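Hemolysin II regulatory protein (Bacillus cereus, PDB 2JJ7) is a TetR-family transcriptional regulator that probably binds DNA through an N-terminal helix-turn-helix domain to control the hemolysin II gene. Local coordinates at residues 13-17 with 57-62; 68-72 with 128-132; 86-90 with 122-126. All blocks are in the same frame, centred on the assembly; numbering follows the deposited sequence.

Interaction 1 of 3, residues 13-17 with 57-62; sequences LKAAK and EVFKKY
Both segments are helical, and their axes cross at -104°, with a closest approach of 9.8 Å. K17 and V58 are the closest backbone pair, CA to CA 6.0 Å. This is the packing of the first helix of a TetR-type DNA-binding domain, 5-23, on helix 51-62, which leads out of that domain. L13 (chi1 m, chi2 t) is a knob in a hole formed by E57, V58, K61 and Y62. Its CD2 lies 3.7 Å from E57 CB, and its CD1 lies 3.7 Å from K61 CD. A16 CB packs on V58 CG2 at 3.7 Å. Y62 (chi1 m) lies flat against the extended, all-t side chain of K17. K17 CD sits 3.6 Å above the centroid of the Y62 ring, a CH-pi contact. N97 takes a hydrogen bond from K17 NZ, so the ammonium group is shared. The cation-pi contact is off-centre: K17 NZ is 4.1 Å from the Y62 ring centroid, 34° off the normal.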
ATOM      1  N   LEU B  13     -26.825  -9.917   6.393  1.00 36.70           N
ATOM      2  CA  LEU B  13     -25.796  -8.889   6.317  1.00 37.58           C
ATOM      3  C   LEU B  13     -24.445  -9.364   6.847  1.00 37.12           C
ATOM      4  O   LEU B  13     -23.411  -9.054   6.249  1.00 39.37           O
ATOM      5  CB  LEU B  13     -26.248  -7.608   7.019  1.00 36.77           C
ATOM      6  CG  LEU B  13     -27.315  -6.818   6.245  1.00 34.96           C
ATOM      7  CD1 LEU B  13     -27.816  -5.617   7.042  1.00 38.16           C
ATOM      8  CD2 LEU B  13     -26.805  -6.387   4.873  1.00 36.84           C
ATOM      9  N   LYS B  14     -24.454 -10.104   7.957  1.00 37.01           N
ATOM     10  CA  LYS B  14     -23.248 -10.767   8.468  1.00 37.27           C
ATOM     11  C   LYS B  14     -22.649 -11.653   7.377  1.00 36.78           C
ATOM     12  O   LYS B  14     -21.440 -11.627   7.142  1.00 34.72           O
ATOM     13  CB  LYS B  14     -23.553 -11.615   9.714  1.00 37.44           C
ATOM     14  CG  LYS B  14     -23.678 -10.826  11.004  1.00 40.89           C
ATOM     15  CD  LYS B  14     -24.066 -11.698  12.190  1.00 50.56           C
ATOM     16  CE  LYS B  14     -24.392 -10.821  13.404  1.00 54.63           C
ATOM     17  NZ  LYS B  14     -24.315 -11.536  14.712  1.00 60.29           N
ATOM     18  N   ALA B  15     -23.511 -12.424   6.714  1.00 34.80           N
ATOM     19  CA  ALA B  15     -23.101 -13.331   5.632  1.00 36.75           C
ATOM     20  C   ALA B  15     -22.490 -12.579   4.460  1.00 36.74           C
ATOM     21  O   ALA B  15     -21.450 -12.973   3.938  1.00 38.83           O
ATOM     22  CB  ALA B  15     -24.282 -14.175   5.153  1.00 33.59           C
ATOM     23  N   ALA B  16     -23.160 -11.508   4.053  1.00 37.39           N
ATOM     24  CA  ALA B  16     -22.755 -10.714   2.910  1.00 36.39           C
ATOM     25  C   ALA B  16     -21.410 -10.013   3.187  1.00 36.55           C
ATOM     26  O   ALA B  16     -20.525 -10.029   2.346  1.00 35.96           O
ATOM     27  CB  ALA B  16     -23.829  -9.724   2.571  1.00 34.72           C
ATOM     28  N   LYS B  17     -21.266  -9.408   4.364  1.00 36.78           N
ATOM     29  CA  LYS B  17     -19.969  -8.872   4.815  1.00 35.96           C
ATOM     30  C   LYS B  17     -18.866  -9.921   4.654  1.00 37.47           C
ATOM     31  O   LYS B  17     -17.829  -9.651   4.044  1.00 37.65           O
ATOM     32  CB  LYS B  17     -20.051  -8.439   6.287  1.00 35.79           C
ATOM     33  CG  LYS B  17     -18.771  -7.833   6.857  1.00 33.34           C
ATOM     34  CD  LYS B  17     -18.819  -7.712   8.377  1.00 29.97           C
ATOM     35  CE  LYS B  17     -17.863  -6.647   8.860  1.00 37.61           C
ATOM     36  NZ  LYS B  17     -17.754  -6.574  10.361  1.00 38.21           N
ATOM     37  N   GLU B  57     -25.968  -1.932   1.759  1.00 31.27           N
ATOM     38  CA  GLU B  57     -26.373  -2.157   3.140  1.00 30.97           C
ATOM     39  C   GLU B  57     -25.217  -2.656   4.019  1.00 30.90           C
ATOM     40  O   GLU B  57     -25.187  -2.384   5.220  1.00 30.01           O
ATOM     41  CB  GLU B  57     -27.564  -3.117   3.202  1.00 30.13           C
ATOM     42  CG  GLU B  57     -28.873  -2.541   2.681  1.00 34.88           C
ATOM     43  CD  GLU B  57     -29.313  -1.278   3.411  1.00 40.70           C
ATOM     44  OE1 GLU B  57     -29.184  -1.209   4.651  1.00 40.32           O
ATOM     45  OE2 GLU B  57     -29.781  -0.347   2.735  1.00 44.88           O
ATOM     46  N   VAL B  58     -24.269  -3.366   3.408  1.00 30.28           N
ATOM     47  CA  VAL B  58     -23.061  -3.825   4.100  1.00 30.35           C
ATOM     48  C   VAL B  58     -22.191  -2.639   4.523  1.00 29.64           C
ATOM     49  O   VAL B  58     -21.773  -2.557   5.680  1.00 30.17           O
ATOM     50  CB  VAL B  58     -22.244  -4.832   3.253  1.00 30.30           C
ATOM     51  CG1 VAL B  58     -20.809  -4.974   3.790  1.00 24.42           C
ATOM     52  CG2 VAL B  58     -22.939  -6.179   3.270  1.00 32.17           C
ATOM     53  N   PHE B  59     -21.952  -1.715   3.596  1.00 29.49           N
ATOM     54  CA  PHE B  59     -21.232  -0.470   3.911  1.00 30.13           C
ATOM     55  C   PHE B  59     -21.954   0.372   4.973  1.00 30.35           C
ATOM     56  O   PHE B  59     -21.320   0.913   5.869  1.00 30.44           O
ATOM     57  CB  PHE B  59     -20.943   0.330   2.638  1.00 28.99           C
ATOM     58  CG  PHE B  59     -19.561   0.066   2.077  1.00 27.12           C
ATOM     59  CD1 PHE B  59     -18.462   0.766   2.564  1.00 21.67           C
ATOM     60  CD2 PHE B  59     -19.364  -0.893   1.085  1.00 25.54           C
ATOM     61  CE1 PHE B  59     -17.150   0.519   2.059  1.00 23.17           C
ATOM     62  CE2 PHE B  59     -18.082  -1.147   0.572  1.00 20.70           C
ATOM     63  CZ  PHE B  59     -16.972  -0.436   1.069  1.00 24.77           C
ATOM     64  N   LYS B  60     -23.282   0.433   4.873  1.00 28.12           N
ATOM     65  CA  LYS B  60     -24.117   1.145   5.834  1.00 29.27           C
ATOM     66  C   LYS B  60     -24.033   0.519   7.235  1.00 29.67           C
ATOM     67  O   LYS B  60     -23.848   1.238   8.204  1.00 31.09           O
ATOM     68  CB  LYS B  60     -25.570   1.165   5.344  1.00 26.70           C
ATOM     69  CG  LYS B  60     -26.509   2.056   6.122  1.00 29.42           C
ATOM     70  CD  LYS B  60     -27.925   1.874   5.609  1.00 36.90           C
ATOM     71  CE  LYS B  60     -28.867   2.938   6.150  1.00 43.68           C
ATOM     72  NZ  LYS B  60     -30.284   2.654   5.778  1.00 44.57           N
ATOM     73  N   LYS B  61     -24.170  -0.807   7.333  1.00 29.49           N
ATOM     74  CA  LYS B  61     -24.136  -1.489   8.627  1.00 28.77           C
ATOM     75  C   LYS B  61     -22.742  -1.517   9.247  1.00 29.72           C
ATOM     76  O   LYS B  61     -22.603  -1.289  10.448  1.00 30.17           O
ATOM     77  CB  LYS B  61     -24.679  -2.924   8.541  1.00 27.82           C
ATOM     78  CG  LYS B  61     -24.870  -3.546   9.928  1.00 30.18           C
ATOM     79  CD  LYS B  61     -25.620  -4.842   9.914  1.00 38.12           C
ATOM     80  CE  LYS B  61     -25.808  -5.382  11.331  1.00 42.62           C
ATOM     81  NZ  LYS B  61     -26.699  -4.544  12.193  1.00 45.61           N
ATOM     82  N   TYR B  62     -21.718  -1.790   8.437  1.00 27.83           N
ATOM     83  CA  TYR B  62     -20.378  -2.048   8.973  1.00 28.21           C
ATOM     84  C   TYR B  62     -19.364  -0.945   8.708  1.00 29.81           C
ATOM     85  O   TYR B  62     -18.217  -1.032   9.154  1.00 29.87           O
ATOM     86  CB  TYR B  62     -19.845  -3.411   8.502  1.00 26.95           C
ATOM     87  CG  TYR B  62     -20.756  -4.558   8.867  1.00 29.07           C
ATOM     88  CD1 TYR B  62     -20.906  -4.954  10.202  1.00 29.01           C
ATOM     89  CD2 TYR B  62     -21.484  -5.250   7.884  1.00 25.34           C
ATOM     90  CE1 TYR B  62     -21.762  -6.016  10.555  1.00 27.92           C
ATOM     91  CE2 TYR B  62     -22.341  -6.313   8.230  1.00 28.67           C
ATOM     92  CZ  TYR B  62     -22.476  -6.688   9.568  1.00 29.32           C
ATOM     93  OH  TYR B  62     -23.318  -7.729   9.926  1.00 24.14           O
TER

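Interaction 2 of 3, residues 68-72 with 128-132; sequences LPNFL and QLKEI
Segment 68-72 runs extended through L68 and P69, and N70 is the N-cap of short helix 71-74. Segment 128-132 enters helix 129-138. N70 CA lies 7.4 Å from Q128 CA, and L72 CA lies 6.4 Å from I132 CA. Hydrogen bonds dominate. The Q128 amide (chi1 m, chi2 t) serves the backbone with both ends: NE2 donates to P69 O at 2.9 Å, and OE1 accepts from F71 N at 2.8 Å. N70 ND2 donates to E131 OE2 at 2.5 Å, with E131 chi1 p, while N70 OD1 caps E73 N. Two waters extend the network. One joins L68 O and Q128 NE2, 2.8 Å from each. The other accepts from L72 N at 3.1 Å and donates to Q128 OE1 at 2.7 Å and E131 OE2 at 2.5 Å. Apolar packing is looser: L72 CG to I132 CG1 is 4.2 Å, and F71 CB to I132 CD1 is 4.3 Å. The arrangement is a side-chain-capped helix N-terminus, held to a second helix of the all-helical TetR-type regulatory region.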
ATOM      1  N   LEU B  68     -17.286  11.446   9.844  1.00 42.35           N
ATOM      2  CA  LEU B  68     -16.388  11.821  10.928  1.00 40.98           C
ATOM      3  C   LEU B  68     -16.244  13.336  10.982  1.00 40.16           C
ATOM      4  O   LEU B  68     -16.361  13.998   9.950  1.00 39.85           O
ATOM      5  CB  LEU B  68     -15.032  11.121  10.776  1.00 41.01           C
ATOM      6  CG  LEU B  68     -15.089   9.583  10.832  1.00 39.75           C
ATOM      7  CD1 LEU B  68     -13.739   9.026  10.493  1.00 38.90           C
ATOM      8  CD2 LEU B  68     -15.562   9.078  12.207  1.00 39.95           C
ATOM      9  N   PRO B  69     -15.993  13.892  12.185  1.00 39.40           N
ATOM     10  CA  PRO B  69     -15.703  15.331  12.261  1.00 38.23           C
ATOM     11  C   PRO B  69     -14.418  15.630  11.497  1.00 35.37           C
ATOM     12  O   PRO B  69     -13.638  14.716  11.264  1.00 34.24           O
ATOM     13  CB  PRO B  69     -15.478  15.571  13.763  1.00 38.99           C
ATOM     14  CG  PRO B  69     -15.061  14.222  14.312  1.00 40.82           C
ATOM     15  CD  PRO B  69     -15.849  13.223  13.495  1.00 39.64           C
ATOM     16  N   ASN B  70     -14.218  16.883  11.091  1.00 32.09           N
ATOM     17  CA  ASN B  70     -12.973  17.280  10.459  1.00 31.91           C
ATOM     18  C   ASN B  70     -11.873  17.209  11.503  1.00 31.22           C
ATOM     19  O   ASN B  70     -11.887  17.986  12.459  1.00 31.45           O
ATOM     20  CB  ASN B  70     -13.088  18.706   9.911  1.00 30.84           C
ATOM     21  CG  ASN B  70     -11.897  19.097   9.065  1.00 32.09           C
ATOM     22  OD1 ASN B  70     -10.981  19.773   9.538  1.00 33.63           O
ATOM     23  ND2 ASN B  70     -11.891  18.657   7.807  1.00 29.22           N
ATOM     24  N   PHE B  71     -10.935  16.278  11.344  1.00 30.97           N
ATOM     25  CA  PHE B  71      -9.898  16.092  12.364  1.00 31.78           C
ATOM     26  C   PHE B  71      -8.945  17.265  12.573  1.00 32.35           C
ATOM     27  O   PHE B  71      -8.466  17.460  13.697  1.00 32.89           O
ATOM     28  CB  PHE B  71      -9.120  14.793  12.165  1.00 32.99           C
ATOM     29  CG  PHE B  71      -9.957  13.559  12.363  1.00 32.50           C
ATOM     30  CD1 PHE B  71     -10.484  13.250  13.611  1.00 29.59           C
ATOM     31  CD2 PHE B  71     -10.232  12.713  11.298  1.00 29.41           C
ATOM     32  CE1 PHE B  71     -11.281  12.102  13.791  1.00 35.14           C
ATOM     33  CE2 PHE B  71     -11.027  11.561  11.474  1.00 30.98           C
ATOM     34  CZ  PHE B  71     -11.548  11.269  12.725  1.00 33.45           C
ATOM     35  N   LEU B  72      -8.672  18.040  11.515  1.00 31.86           N
ATOM     36  CA  LEU B  72      -7.822  19.238  11.627  1.00 29.72           C
ATOM     37  C   LEU B  72      -8.468  20.305  12.497  1.00 29.32           C
ATOM     38  O   LEU B  72      -7.817  20.881  13.370  1.00 30.86           O
ATOM     39  CB  LEU B  72      -7.477  19.832  10.250  1.00 28.65           C
ATOM     40  CG  LEU B  72      -6.294  19.319   9.433  1.00 28.44           C
ATOM     41  CD1 LEU B  72      -6.195  20.071   8.111  1.00 28.93           C
ATOM     42  CD2 LEU B  72      -4.988  19.458  10.206  1.00 26.88           C
ATOM     43  N   GLN B 128     -10.133  12.542   4.239  1.00 37.02           N
ATOM     44  CA  GLN B 128      -9.597  13.658   5.018  1.00 37.34           C
ATOM     45  C   GLN B 128      -8.071  13.613   5.058  1.00 37.13           C
ATOM     46  O   GLN B 128      -7.436  14.618   5.337  1.00 38.04           O
ATOM     47  CB  GLN B 128     -10.111  13.637   6.447  1.00 36.52           C
ATOM     48  CG  GLN B 128     -11.464  14.261   6.662  1.00 37.74           C
ATOM     49  CD  GLN B 128     -11.757  14.425   8.139  1.00 44.03           C
ATOM     50  OE1 GLN B 128     -10.943  14.979   8.883  1.00 39.15           O
ATOM     51  NE2 GLN B 128     -12.909  13.932   8.578  1.00 44.92           N
ATOM     52  N   LEU B 129      -7.494  12.447   4.783  1.00 35.21           N
ATOM     53  CA  LEU B 129      -6.051  12.262   4.876  1.00 34.99           C
ATOM     54  C   LEU B 129      -5.216  13.310   4.134  1.00 35.76           C
ATOM     55  O   LEU B 129      -4.268  13.860   4.694  1.00 35.19           O
ATOM     56  CB  LEU B 129      -5.681  10.864   4.393  1.00 34.58           C
ATOM     57  CG  LEU B 129      -4.205  10.485   4.465  1.00 35.38           C
ATOM     58  CD1 LEU B 129      -3.652  10.651   5.915  1.00 37.50           C
ATOM     59  CD2 LEU B 129      -4.029   9.059   3.907  1.00 30.57           C
ATOM     60  N   LYS B 130      -5.557  13.562   2.871  1.00 36.65           N
ATOM     61  CA  LYS B 130      -4.865  14.572   2.064  1.00 38.51           C
ATOM     62  C   LYS B 130      -4.672  15.899   2.789  1.00 38.12           C
ATOM     63  O   LYS B 130      -3.543  16.380   2.885  1.00 40.20           O
ATOM     64  CB  LYS B 130      -5.574  14.825   0.728  1.00 38.68           C
ATOM     65  CG  LYS B 130      -4.774  15.772  -0.175  1.00 43.56           C
ATOM     66  CD  LYS B 130      -5.324  15.838  -1.585  1.00 47.97           C
ATOM     67  CE  LYS B 130      -4.422  16.694  -2.474  1.00 59.67           C
ATOM     68  NZ  LYS B 130      -5.059  17.069  -3.776  1.00 59.84           N
ATOM     69  N   GLU B 131      -5.758  16.492   3.291  1.00 38.02           N
ATOM     70  CA  GLU B 131      -5.642  17.809   3.940  1.00 39.66           C
ATOM     71  C   GLU B 131      -4.792  17.768   5.218  1.00 37.79           C
ATOM     72  O   GLU B 131      -4.058  18.693   5.486  1.00 37.07           O
ATOM     73  CB  GLU B 131      -7.000  18.478   4.177  1.00 39.11           C
ATOM     74  CG  GLU B 131      -7.895  17.816   5.210  1.00 44.19           C
ATOM     75  CD  GLU B 131      -9.014  18.749   5.673  1.00 45.31           C
ATOM     76  OE1 GLU B 131      -9.306  19.729   4.968  1.00 52.76           O
ATOM     77  OE2 GLU B 131      -9.597  18.509   6.747  1.00 50.69           O
ATOM     78  N   ILE B 132      -4.869  16.674   5.970  1.00 36.81           N
ATOM     79  CA  ILE B 132      -4.041  16.513   7.171  1.00 36.30           C
ATOM     80  C   ILE B 132      -2.546  16.542   6.814  1.00 36.30           C
ATOM     81  O   ILE B 132      -1.735  17.204   7.483  1.00 35.75           O
ATOM     82  CB  ILE B 132      -4.383  15.204   7.910  1.00 34.45           C
ATOM     83  CG1 ILE B 132      -5.813  15.263   8.460  1.00 35.54           C
ATOM     84  CG2 ILE B 132      -3.430  14.997   9.069  1.00 38.18           C
ATOM     85  CD1 ILE B 132      -6.310  13.927   9.086  1.00 32.78           C
TER
HETATM   86  O   HOH W   1     -15.437  13.487   7.378  1.00 36.86           O
HETATM   87  O   HOH W   2      -9.072  16.955   8.688  1.00 26.82           O

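Interaction 3 of 3, residues 86-90 with 122-126; sequences YLTVF and FIGSF
An aromatic cluster of Y86, F90, F122 and F126 forms this contact in the buried interior of the C-terminal, TetR-type regulatory domain. Segment 86-90 is regular helix, and Y86 and F90 stand one turn apart, with F90 N bonded to Y86 O at 3.1 Å. F122 is the N-cap residue of short helix 123-126, and F126 N bonds to F122 O at 3.1 Å. F90 CA and F126 CA are the closest CA pair, 7.8 Å apart. F90 (chi1 m) is central. The edge of F126 (chi1 t) meets the F90 face, with centroids 4.9 Å apart and planes at 81°. The edge of F90 meets the face of F122 (chi1 t) in an offset edge-to-face pair, with centroids 5.0 Å apart, planes at 69° and F90 CD2 3.5 Å from F122 CZ. Y86 (chi1 t) adds the polar link: its OH donates to F126 O at 2.6 Å. The Y86 and F126 rings meet obliquely, centroids 5.6 Å apart. Around the cluster, F90 packs on L68, F122 on I100 and A104 of helix 98-109, and F126 on T155 and V158 of helix 147-158.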
ATOM      1  N   TYR B  86      -7.109  10.548  13.304  1.00 37.24           N
ATOM      2  CA  TYR B  86      -7.544   9.956  12.055  1.00 39.09           C
ATOM      3  C   TYR B  86      -7.109   8.481  11.986  1.00 40.34           C
ATOM      4  O   TYR B  86      -7.931   7.587  11.748  1.00 40.59           O
ATOM      5  CB  TYR B  86      -6.958  10.748  10.886  1.00 38.09           C
ATOM      6  CG  TYR B  86      -7.105  10.098   9.531  1.00 40.58           C
ATOM      7  CD1 TYR B  86      -6.190   9.135   9.086  1.00 38.91           C
ATOM      8  CD2 TYR B  86      -8.150  10.448   8.681  1.00 36.76           C
ATOM      9  CE1 TYR B  86      -6.329   8.542   7.844  1.00 37.09           C
ATOM     10  CE2 TYR B  86      -8.282   9.857   7.440  1.00 34.93           C
ATOM     11  CZ  TYR B  86      -7.377   8.907   7.028  1.00 36.50           C
ATOM     12  OH  TYR B  86      -7.512   8.327   5.778  1.00 36.03           O
ATOM     13  N   LEU B  87      -5.815   8.245  12.186  1.00 37.75           N
ATOM     14  CA  LEU B  87      -5.244   6.905  12.088  1.00 38.94           C
ATOM     15  C   LEU B  87      -5.778   5.953  13.156  1.00 37.75           C
ATOM     16  O   LEU B  87      -5.932   4.758  12.895  1.00 38.16           O
ATOM     17  CB  LEU B  87      -3.707   6.960  12.183  1.00 36.90           C
ATOM     18  CG  LEU B  87      -2.945   7.607  11.021  1.00 39.97           C
ATOM     19  CD1 LEU B  87      -1.448   7.640  11.314  1.00 36.90           C
ATOM     20  CD2 LEU B  87      -3.217   6.912   9.704  1.00 37.36           C
ATOM     21  N   THR B  88      -6.013   6.477  14.357  1.00 36.86           N
ATOM     22  CA  THR B  88      -6.532   5.677  15.471  1.00 37.79           C
ATOM     23  C   THR B  88      -7.966   5.209  15.147  1.00 38.70           C
ATOM     24  O   THR B  88      -8.277   4.014  15.250  1.00 37.10           O
ATOM     25  CB  THR B  88      -6.457   6.454  16.802  1.00 37.27           C
ATOM     26  OG1 THR B  88      -5.105   6.850  17.036  1.00 36.27           O
ATOM     27  CG2 THR B  88      -6.944   5.608  18.010  1.00 36.07           C
ATOM     28  N   VAL B  89      -8.817   6.142  14.716  1.00 39.69           N
ATOM     29  CA  VAL B  89     -10.203   5.820  14.357  1.00 38.69           C
ATOM     30  C   VAL B  89     -10.244   4.769  13.233  1.00 39.43           C
ATOM     31  O   VAL B  89     -10.981   3.782  13.325  1.00 38.56           O
ATOM     32  CB  VAL B  89     -10.999   7.076  13.928  1.00 39.97           C
ATOM     33  CG1 VAL B  89     -12.368   6.692  13.353  1.00 38.40           C
ATOM     34  CG2 VAL B  89     -11.160   8.058  15.092  1.00 40.69           C
ATOM     35  N   PHE B  90      -9.453   4.973  12.179  1.00 37.31           N
ATOM     36  CA  PHE B  90      -9.513   4.052  11.046  1.00 38.30           C
ATOM     37  C   PHE B  90      -8.894   2.681  11.291  1.00 37.05           C
ATOM     38  O   PHE B  90      -9.497   1.678  10.951  1.00 38.21           O
ATOM     39  CB  PHE B  90      -9.029   4.706   9.748  1.00 37.93           C
ATOM     40  CG  PHE B  90     -10.066   5.591   9.123  1.00 38.52           C
ATOM     41  CD1 PHE B  90      -9.918   6.980   9.117  1.00 36.71           C
ATOM     42  CD2 PHE B  90     -11.234   5.034   8.602  1.00 35.85           C
ATOM     43  CE1 PHE B  90     -10.909   7.802   8.559  1.00 37.84           C
ATOM     44  CE2 PHE B  90     -12.243   5.845   8.037  1.00 42.15           C
ATOM     45  CZ  PHE B  90     -12.076   7.227   8.011  1.00 38.99           C
ATOM     46  N   PHE B 122     -17.752   5.412   4.507  1.00 34.51           N
ATOM     47  CA  PHE B 122     -16.346   5.142   4.826  1.00 33.86           C
ATOM     48  C   PHE B 122     -15.381   6.056   4.075  1.00 34.02           C
ATOM     49  O   PHE B 122     -14.645   6.833   4.684  1.00 32.93           O
ATOM     50  CB  PHE B 122     -15.971   3.666   4.564  1.00 35.09           C
ATOM     51  CG  PHE B 122     -14.632   3.286   5.135  1.00 33.85           C
ATOM     52  CD1 PHE B 122     -14.537   2.780   6.424  1.00 33.71           C
ATOM     53  CD2 PHE B 122     -13.459   3.491   4.399  1.00 37.37           C
ATOM     54  CE1 PHE B 122     -13.293   2.447   6.976  1.00 39.04           C
ATOM     55  CE2 PHE B 122     -12.209   3.173   4.933  1.00 40.30           C
ATOM     56  CZ  PHE B 122     -12.126   2.651   6.232  1.00 37.46           C
ATOM     57  N   ILE B 123     -15.400   5.960   2.751  1.00 33.02           N
ATOM     58  CA  ILE B 123     -14.385   6.602   1.919  1.00 35.70           C
ATOM     59  C   ILE B 123     -14.370   8.131   2.048  1.00 37.67           C
ATOM     60  O   ILE B 123     -13.291   8.744   2.022  1.00 38.76           O
ATOM     61  CB  ILE B 123     -14.503   6.153   0.446  1.00 35.59           C
ATOM     62  CG1 ILE B 123     -14.062   4.700   0.315  1.00 34.86           C
ATOM     63  CG2 ILE B 123     -13.658   7.051  -0.488  1.00 37.14           C
ATOM     64  CD1 ILE B 123     -14.644   3.950  -0.895  1.00 32.92           C
ATOM     65  N   GLY B 124     -15.557   8.737   2.172  1.00 38.42           N
ATOM     66  CA  GLY B 124     -15.676  10.189   2.306  1.00 37.99           C
ATOM     67  C   GLY B 124     -14.829  10.714   3.454  1.00 39.29           C
ATOM     68  O   GLY B 124     -14.065  11.668   3.286  1.00 41.70           O
ATOM     69  N   SER B 125     -14.946  10.075   4.616  1.00 37.75           N
ATOM     70  CA  SER B 125     -14.210  10.481   5.804  1.00 36.87           C
ATOM     71  C   SER B 125     -12.731  10.087   5.721  1.00 38.06           C
ATOM     72  O   SER B 125     -11.851  10.821   6.203  1.00 35.00           O
ATOM     73  CB  SER B 125     -14.841   9.881   7.054  1.00 38.13           C
ATOM     74  OG  SER B 125     -16.135  10.418   7.277  1.00 38.26           O
ATOM     75  N   PHE B 126     -12.470   8.937   5.097  1.00 37.06           N
ATOM     76  CA  PHE B 126     -11.108   8.474   4.846  1.00 37.73           C
ATOM     77  C   PHE B 126     -10.323   9.483   3.991  1.00 37.66           C
ATOM     78  O   PHE B 126      -9.112   9.643   4.158  1.00 39.16           O
ATOM     79  CB  PHE B 126     -11.119   7.068   4.203  1.00 34.48           C
ATOM     80  CG  PHE B 126      -9.796   6.346   4.310  1.00 39.00           C
ATOM     81  CD1 PHE B 126      -8.914   6.318   3.236  1.00 38.99           C
ATOM     82  CD2 PHE B 126      -9.416   5.715   5.503  1.00 35.64           C
ATOM     83  CE1 PHE B 126      -7.672   5.667   3.338  1.00 40.81           C
ATOM     84  CE2 PHE B 126      -8.172   5.041   5.613  1.00 40.18           C
ATOM     85  CZ  PHE B 126      -7.302   5.014   4.532  1.00 37.57           C
TER

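In the fold
Interaction 3 is the core contact, with every touching residue buried. Interactions 1 and 2 are only partly buried and carry charged or polar side chains. They lie on opposite sides of the chain's centre, about 25 Å apart between centres. Interaction 1 joins helices by apolar, CH-pi and cation-pi contacts, without a hydrogen bond between its segments. Interaction 2 relies on hydrogen bonds and water, and interaction 3 on aromatic rings. Interactions 2 and 3 are neighbours: L68 touches F90, L129 and I132 touch Y86, and helices 123-126 and 129-138 are consecutive. F59, on segment 57-62 but not part of its contact with 13-17, packs on F122 of the aromatic cluster.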